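Local atomic coordinates of inositol monophosphatase family protein (Staphylococcus aureus, PDB entry 5I3S), a protein that probably hydrolyses inositol monophosphates or related small phosphate monoesters in a metal-dependent reaction. Residues Q149-I154 with L196-M200. Numbering follows the deposited sequence.
With PO4 (phosphate ion), chain E.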
# COMPACT_ATOMS: atom_id res chain seq x y z
N GLN A 149 9.29 6.89 -15.41
CA GLN A 149 9.73 5.64 -14.79
C GLN A 149 9.54 5.60 -13.28
O GLN A 149 10.13 4.79 -12.61
CB GLN A 149 11.24 5.41 -15.08
CG GLN A 149 11.51 4.71 -16.40
CD GLN A 149 11.87 5.71 -17.49
OE1 GLN A 149 12.82 6.50 -17.35
NE2 GLN A 149 11.11 5.69 -18.60
N SER A 150 8.75 6.51 -12.72
CA SER A 150 8.59 6.55 -11.25
C SER A 150 7.21 6.00 -10.87
O SER A 150 6.26 6.11 -11.64
CB SER A 150 8.74 7.98 -10.75
OG SER A 150 9.95 8.55 -11.22
N ILE A 151 7.15 5.41 -9.69
CA ILE A 151 5.92 5.11 -8.94
C ILE A 151 5.75 6.16 -7.87
O ILE A 151 6.70 6.43 -7.14
CB ILE A 151 6.05 3.80 -8.14
CG1 ILE A 151 6.49 2.64 -9.05
CG2 ILE A 151 4.72 3.44 -7.48
CD1 ILE A 151 6.60 1.33 -8.27
N ILE A 152 4.52 6.64 -7.71
CA ILE A 152 4.18 7.71 -6.82
C ILE A 152 3.10 7.31 -5.88
O ILE A 152 2.27 6.47 -6.19
CB ILE A 152 3.67 8.96 -7.58
CG1 ILE A 152 2.31 8.72 -8.25
CG2 ILE A 152 4.71 9.35 -8.65
CD1 ILE A 152 1.80 9.93 -8.97
N GLY A 153 3.11 7.95 -4.72
CA GLY A 153 2.14 7.76 -3.72
C GLY A 153 1.12 8.88 -3.79
O GLY A 153 1.51 10.06 -3.72
N ILE A 154 -0.17 8.52 -3.89
CA ILE A 154 -1.24 9.49 -3.87
C ILE A 154 -2.55 8.78 -3.61
O ILE A 154 -2.86 7.80 -4.27
CB ILE A 154 -1.31 10.29 -5.20
CG1 ILE A 154 -2.37 11.37 -5.13
CG2 ILE A 154 -1.57 9.40 -6.42
CD1 ILE A 154 -2.34 12.28 -6.36
N LEU A 196 9.06 4.36 -3.01
CA LEU A 196 8.31 5.26 -3.87
C LEU A 196 9.26 6.38 -4.28
O LEU A 196 10.08 6.82 -3.47
CB LEU A 196 7.14 5.87 -3.11
CG LEU A 196 5.99 5.03 -2.54
CD1 LEU A 196 5.00 5.91 -1.77
CD2 LEU A 196 5.30 4.31 -3.69
N GLU A 197 9.12 6.88 -5.50
CA GLU A 197 9.94 7.97 -5.98
C GLU A 197 9.34 9.26 -5.59
O GLU A 197 10.07 10.22 -5.40
CB GLU A 197 10.16 7.93 -7.51
CG GLU A 197 11.21 6.92 -8.00
CD GLU A 197 10.73 5.49 -8.14
OE1 GLU A 197 9.53 5.16 -7.99
OE2 GLU A 197 11.58 4.65 -8.46
N ALA A 198 8.02 9.32 -5.43
CA ALA A 198 7.41 10.49 -4.81
C ALA A 198 6.07 10.18 -4.14
O ALA A 198 5.44 9.17 -4.43
CB ALA A 198 7.21 11.57 -5.85
N TYR A 199 5.67 11.10 -3.28
CA TYR A 199 4.44 11.06 -2.53
C TYR A 199 3.87 12.51 -2.46
O TYR A 199 4.62 13.49 -2.33
CB TYR A 199 4.72 10.54 -1.11
CG TYR A 199 3.56 10.70 -0.18
CD1 TYR A 199 2.35 10.04 -0.43
CD2 TYR A 199 3.65 11.50 0.96
CE1 TYR A 199 1.26 10.17 0.41
CE2 TYR A 199 2.55 11.67 1.82
CZ TYR A 199 1.36 10.97 1.55
OH TYR A 199 0.23 11.15 2.35
N MET A 200 2.55 12.62 -2.48
CA MET A 200 1.92 13.91 -2.40
C MET A 200 0.53 13.79 -1.76
O MET A 200 -0.15 12.71 -1.79
CB MET A 200 1.87 14.56 -3.82
CG MET A 200 1.05 13.77 -4.83
SD MET A 200 1.60 13.84 -6.55
CE MET A 200 3.05 12.82 -6.46
P PO4 E . -2.55 8.68 2.12
O1 PO4 E . -1.77 8.23 3.33
O2 PO4 E . -4.00 8.72 2.42
O3 PO4 E . -2.24 7.68 1.02
O4 PO4 E . -2.03 10.03 1.69
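Strands 151-153 and 198-200 run parallel, their short axes 4.4 Å apart at closest approach and 28° from alignment. Three backbone hydrogen bonds join the two segments: Glu-197 N to Ile-151 O (3.0 Å), Gly-153 N to Ala-198 O (2.6 Å) and Met-200 N to Gly-153 O (3.0 Å). Ile-152 pairs with Ala-198 and Gly-153 with Tyr-199, and CA-H...O contacts accompany both pairs, Ile-152 CA to Ala-198 O (3.1 Å) and Tyr-199 CA to Gly-153 O (3.3 Å). At the start of the pairing, the carboxylate of Glu-197 also turns to 149-154: OE1 accepts a hydrogen bond from Ile-151 N (2.9 Å), while OE2 is hydrogen-bonded to His-93 ND1 of the second subunit. On the face bearing Ile-152 and Ala-198, Met-200 CE reaches Ile-152 CD1 (4.0 Å) and its CG meets Ile-154 CD1 (4.0 Å); helix 164-174 covers this cluster through Phe-168 and Ile-171. On the Tyr-199 face, Gly-153 is crowded by Leu-196 and Tyr-199: an ideal CB on it would lie 2.9 Å from Leu-196 CD1, a clash, and 3.1 Å from Tyr-199 CD1. Tyr-199 OH donates to O4 of a phosphate ion (2.6 Å), probably acquired from the crystallisation liquor. With strand 177-179 on the far side of 151-153 and helix 184-193 leading into 198-201, these are parallel strands of the five-stranded C-terminal mixed sheet of the sugar phosphatase fold, covered by helices on both faces.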